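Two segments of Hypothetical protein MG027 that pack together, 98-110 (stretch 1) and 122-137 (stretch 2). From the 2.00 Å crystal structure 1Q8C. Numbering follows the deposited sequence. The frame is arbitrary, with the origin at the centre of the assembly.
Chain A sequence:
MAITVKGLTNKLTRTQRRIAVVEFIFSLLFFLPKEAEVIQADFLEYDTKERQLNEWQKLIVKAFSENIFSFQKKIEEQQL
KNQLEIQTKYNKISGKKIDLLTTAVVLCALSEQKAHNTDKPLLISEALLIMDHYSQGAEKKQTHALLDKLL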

# COMPACT_ATOMS: atom_id res chain seq x y z
N ILE A 98 -11.81 -6.80 5.46
CA ILE A 98 -10.47 -6.21 5.49
C ILE A 98 -10.50 -4.85 6.19
O ILE A 98 -11.45 -4.08 5.99
CB ILE A 98 -9.93 -6.06 4.04
CG1 ILE A 98 -8.44 -5.76 4.02
CG2 ILE A 98 -10.70 -4.96 3.29
CD1 ILE A 98 -7.87 -5.59 2.63
N ASP A 99 -9.50 -4.55 7.02
CA ASP A 99 -9.49 -3.28 7.75
C ASP A 99 -8.78 -2.18 6.95
O ASP A 99 -8.23 -2.45 5.88
CB ASP A 99 -8.91 -3.46 9.17
CG ASP A 99 -7.71 -2.58 9.44
OD1 ASP A 99 -7.75 -1.75 10.38
OD2 ASP A 99 -6.70 -2.67 8.73
N LEU A 100 -8.82 -0.95 7.43
CA LEU A 100 -8.23 0.17 6.69
C LEU A 100 -6.72 0.26 6.76
O LEU A 100 -6.09 0.77 5.84
CB LEU A 100 -8.84 1.49 7.14
CG LEU A 100 -10.17 1.83 6.45
CD1 LEU A 100 -10.60 3.25 6.79
CD2 LEU A 100 -10.06 1.65 4.93
N LEU A 101 -6.12 -0.18 7.86
CA LEU A 101 -4.67 -0.25 7.92
C LEU A 101 -4.19 -1.33 6.96
O LEU A 101 -3.26 -1.10 6.21
CB LEU A 101 -4.17 -0.53 9.33
CG LEU A 101 -2.66 -0.66 9.59
CD1 LEU A 101 -1.87 0.52 9.04
CD2 LEU A 101 -2.43 -0.78 11.08
N THR A 102 -4.84 -2.48 6.97
CA THR A 102 -4.46 -3.57 6.07
C THR A 102 -4.68 -3.16 4.63
O THR A 102 -3.91 -3.52 3.75
CB THR A 102 -5.25 -4.87 6.33
OG1 THR A 102 -6.63 -4.67 5.97
CG2 THR A 102 -5.26 -5.23 7.81
N THR A 103 -5.73 -2.37 4.39
CA THR A 103 -5.97 -1.81 3.07
C THR A 103 -4.82 -0.86 2.69
O THR A 103 -4.32 -0.91 1.58
CB THR A 103 -7.34 -1.06 2.99
OG1 THR A 103 -8.43 -1.96 3.25
CG2 THR A 103 -7.62 -0.57 1.57
N ALA A 104 -4.38 -0.01 3.62
CA ALA A 104 -3.34 0.98 3.33
C ALA A 104 -2.02 0.29 2.99
O ALA A 104 -1.27 0.74 2.13
CB ALA A 104 -3.16 1.93 4.54
N VAL A 105 -1.76 -0.82 3.68
CA VAL A 105 -0.61 -1.67 3.39
C VAL A 105 -0.72 -2.28 1.98
O VAL A 105 0.26 -2.30 1.24
CB VAL A 105 -0.47 -2.82 4.40
CG1 VAL A 105 0.58 -3.83 3.91
CG2 VAL A 105 -0.13 -2.28 5.79
N VAL A 106 -1.90 -2.78 1.61
CA VAL A 106 -2.08 -3.37 0.28
C VAL A 106 -1.98 -2.29 -0.82
O VAL A 106 -1.37 -2.51 -1.85
CB VAL A 106 -3.42 -4.13 0.15
CG1 VAL A 106 -3.64 -4.55 -1.31
CG2 VAL A 106 -3.44 -5.38 1.04
N LEU A 107 -2.59 -1.13 -0.62
CA LEU A 107 -2.50 -0.07 -1.62
C LEU A 107 -1.07 0.43 -1.81
O LEU A 107 -0.72 0.90 -2.88
CB LEU A 107 -3.39 1.11 -1.24
CG LEU A 107 -4.87 0.78 -1.41
CD1 LEU A 107 -5.70 1.76 -0.62
CD2 LEU A 107 -5.23 0.79 -2.87
N CYS A 108 -0.24 0.33 -0.77
CA CYS A 108 1.14 0.79 -0.89
C CYS A 108 1.91 -0.14 -1.80
O CYS A 108 2.68 0.31 -2.64
CB CYS A 108 1.81 0.93 0.49
SG CYS A 108 3.57 1.44 0.48
N ALA A 109 1.68 -1.45 -1.64
CA ALA A 109 2.31 -2.49 -2.45
C ALA A 109 1.96 -2.39 -3.94
O ALA A 109 2.82 -2.58 -4.81
CB ALA A 109 1.89 -3.87 -1.91
N LEU A 110 0.68 -2.13 -4.20
CA LEU A 110 0.18 -1.87 -5.55
C LEU A 110 0.82 -0.62 -6.12
O LEU A 110 1.20 -0.58 -7.29
CB LEU A 110 -1.34 -1.66 -5.53
CG LEU A 110 -2.21 -2.84 -5.10
CD1 LEU A 110 -3.68 -2.49 -5.02
CD2 LEU A 110 -2.02 -3.93 -6.10
N LEU A 122 9.60 -9.67 -2.75
CA LEU A 122 10.07 -8.60 -1.88
C LEU A 122 8.91 -7.79 -1.30
O LEU A 122 8.93 -7.47 -0.12
CB LEU A 122 11.05 -7.65 -2.62
CG LEU A 122 11.62 -6.49 -1.79
CD1 LEU A 122 12.29 -7.03 -0.57
CD2 LEU A 122 12.62 -5.65 -2.57
N LEU A 123 7.92 -7.47 -2.14
CA LEU A 123 6.74 -6.69 -1.75
C LEU A 123 5.93 -7.40 -0.67
O LEU A 123 5.56 -6.80 0.35
CB LEU A 123 5.84 -6.42 -2.97
CG LEU A 123 6.32 -5.40 -4.01
CD1 LEU A 123 5.52 -5.46 -5.27
CD2 LEU A 123 6.22 -4.03 -3.45
N ILE A 124 5.67 -8.69 -0.88
CA ILE A 124 4.92 -9.47 0.10
C ILE A 124 5.67 -9.57 1.43
O ILE A 124 5.10 -9.26 2.47
CB ILE A 124 4.54 -10.88 -0.46
CG1 ILE A 124 3.46 -10.74 -1.55
CG2 ILE A 124 4.04 -11.81 0.67
CD1 ILE A 124 3.22 -12.01 -2.37
N SER A 125 6.93 -9.96 1.42
CA SER A 125 7.63 -10.12 2.69
C SER A 125 7.60 -8.80 3.43
O SER A 125 7.21 -8.72 4.59
CB SER A 125 9.07 -10.57 2.50
OG SER A 125 9.81 -9.58 1.85
N GLU A 126 7.95 -7.73 2.70
CA GLU A 126 7.93 -6.40 3.27
C GLU A 126 6.56 -6.03 3.84
O GLU A 126 6.47 -5.41 4.88
CB GLU A 126 8.32 -5.36 2.23
CG GLU A 126 9.40 -4.43 2.72
CD GLU A 126 10.74 -5.06 2.62
OE1 GLU A 126 10.98 -5.64 1.54
OE2 GLU A 126 11.52 -5.01 3.58
N ALA A 127 5.50 -6.41 3.16
CA ALA A 127 4.16 -6.05 3.59
C ALA A 127 3.83 -6.73 4.92
O ALA A 127 3.18 -6.15 5.79
CB ALA A 127 3.14 -6.48 2.54
N LEU A 128 4.27 -7.98 5.03
CA LEU A 128 3.99 -8.80 6.21
C LEU A 128 4.83 -8.29 7.36
O LEU A 128 4.41 -8.35 8.52
CB LEU A 128 4.30 -10.27 5.92
CG LEU A 128 3.43 -10.94 4.85
CD1 LEU A 128 3.66 -12.45 4.79
CD2 LEU A 128 1.95 -10.64 5.09
N LEU A 129 5.99 -7.76 7.03
CA LEU A 129 6.88 -7.14 7.99
C LEU A 129 6.26 -5.86 8.56
O LEU A 129 6.43 -5.56 9.74
CB LEU A 129 8.22 -6.83 7.33
CG LEU A 129 9.46 -6.92 8.20
CD1 LEU A 129 9.51 -8.25 8.98
CD2 LEU A 129 10.71 -6.75 7.33
N ILE A 130 5.54 -5.11 7.72
CA ILE A 130 4.83 -3.91 8.16
C ILE A 130 3.59 -4.25 9.00
O ILE A 130 3.26 -3.56 9.97
CB ILE A 130 4.46 -3.06 6.94
CG1 ILE A 130 5.75 -2.64 6.20
CG2 ILE A 130 3.61 -1.87 7.36
CD1 ILE A 130 5.56 -1.55 5.12
N MET A 131 2.92 -5.33 8.65
CA MET A 131 1.78 -5.80 9.43
C MET A 131 2.23 -6.18 10.85
O MET A 131 1.55 -5.87 11.82
CB MET A 131 1.12 -6.99 8.72
CG MET A 131 0.47 -6.58 7.39
SD MET A 131 -1.09 -5.69 7.55
CE MET A 131 -2.24 -7.12 7.70
N ASP A 132 3.39 -6.82 10.97
CA ASP A 132 3.98 -7.14 12.27
C ASP A 132 4.30 -5.87 13.06
O ASP A 132 4.11 -5.81 14.28
CB ASP A 132 5.27 -7.94 12.10
CG ASP A 132 5.03 -9.40 11.79
OD1 ASP A 132 3.86 -9.85 11.85
OD2 ASP A 132 5.97 -10.17 11.49
N HIS A 133 4.83 -4.87 12.34
CA HIS A 133 5.19 -3.59 12.94
C HIS A 133 3.98 -2.93 13.59
O HIS A 133 4.11 -2.31 14.65
CB HIS A 133 5.80 -2.66 11.88
CG HIS A 133 5.97 -1.25 12.35
ND1 HIS A 133 4.93 -0.34 12.35
CD2 HIS A 133 7.04 -0.59 12.85
CE1 HIS A 133 5.36 0.81 12.83
NE2 HIS A 133 6.64 0.69 13.14
N TYR A 134 2.81 -3.09 12.98
CA TYR A 134 1.56 -2.53 13.49
C TYR A 134 0.79 -3.58 14.31
O TYR A 134 -0.41 -3.42 14.58
CB TYR A 134 0.71 -2.02 12.32
CG TYR A 134 1.18 -0.73 11.68
CD1 TYR A 134 1.68 -0.73 10.38
CD2 TYR A 134 1.09 0.48 12.36
CE1 TYR A 134 2.10 0.45 9.77
CE2 TYR A 134 1.51 1.67 11.75
CZ TYR A 134 2.01 1.64 10.46
OH TYR A 134 2.42 2.80 9.85
N SER A 135 1.49 -4.63 14.71
CA SER A 135 0.91 -5.76 15.42
C SER A 135 -0.53 -5.99 15.01
O SER A 135 -1.44 -5.98 15.83
CB SER A 135 0.98 -5.54 16.93
OG SER A 135 0.13 -4.47 17.31
N GLN A 136 -0.72 -6.18 13.70
CA GLN A 136 -2.04 -6.46 13.17
C GLN A 136 -2.27 -7.96 13.32
O GLN A 136 -3.28 -8.39 13.92
CB GLN A 136 -2.14 -5.99 11.72
CG GLN A 136 -2.44 -4.49 11.61
CD GLN A 136 -3.93 -4.19 11.69
OE1 GLN A 136 -4.69 -4.47 10.75
NE2 GLN A 136 -4.36 -3.62 12.82
N GLY A 137 -1.31 -8.76 12.86
CA GLY A 137 -1.41 -10.21 12.97
C GLY A 137 -2.62 -10.69 12.17
O GLY A 137 -3.30 -11.63 12.55

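How do the two backbones lie against each other, and what happens where stretch 2 begins? The helix of residues 100-110 and the helix of residues 122-133 run nearly antiparallel, at 154° between their N-to-C directions, with axes 10.3 Å apart at closest approach. The start of stretch 2 therefore meets the end of stretch 1. Leu-123 makes the first contact: its CA lies 6.1 Å from the CA of Ala-109, and its CD2 methyl rests 3.9 Å from Ala-109 O. Ala-109 points its CB toward stretch 2, and the leucine methyl rests against its carbonyl oxygen in a van der Waals contact. The next three residues, Ile-124, Ser-125 and Glu-126, make no contact with stretch 1.

What fills the middle of the interface? One helical turn after Leu-123 comes Ala-127, whose CA is 6.5 Å from the CA of Val-105. Its CB meets Val-105 CG1 at 3.9 Å, an apolar contact between two buried residues that both point toward the opposing stretch. Ile-130 and Met-131 continue the packing around the same valine: Val-105 CG2 lies 4.1 Å from Ile-130 CG2 and 4.0 Å from Met-131 SD. The spacing of these residues is that of a helix presenting one side to its partner, and on both helices backbone bonds such as Ala-127 N to Leu-123 O (2.8 Å) and Val-105 N to Leu-101 O (3.0 Å) hold that side in place. Van der Waals contact and the burial of apolar surface do the work here, and no clear hydrogen bond crosses between the stretches.

How does Met-131 reach the next turn of stretch 1? Its CB points sideways, but its chi angles are all m and the end of the chain comes nearer, bringing CE to 3.6 Å from Thr-102 CG2. The threonine thus offers its methyl to the interface, while its backbone serves the helix start: Thr-102 N donates to Asp-99 OD2 at 2.6 Å, a nearly straight capping bond. That bond satisfies an amide which, so early in the helix, has no preceding turn to supply a carbonyl.

What closes the contact once the second helix gives way? Tyr-134 is the first residue to leave helical phi/psi, yet it still points toward stretch 1. Leu-101 packs on it in two ways. Its CD2 touches Tyr-134 CB at 3.6 Å, and its CD1 sits over one face of the ring, 4.0 Å from the centroid and 12° off the ring normal, so that the methyl's C-H bonds can meet the pi cloud in a CH-pi contact. Ser-135 points away, and Gln-136 turns back, with CG 3.7 Å from Leu-101 CD2, so the aliphatic part of its side chain extends the leucine's apolar surroundings. Together the two stretches bury 494 Å², counting both sides.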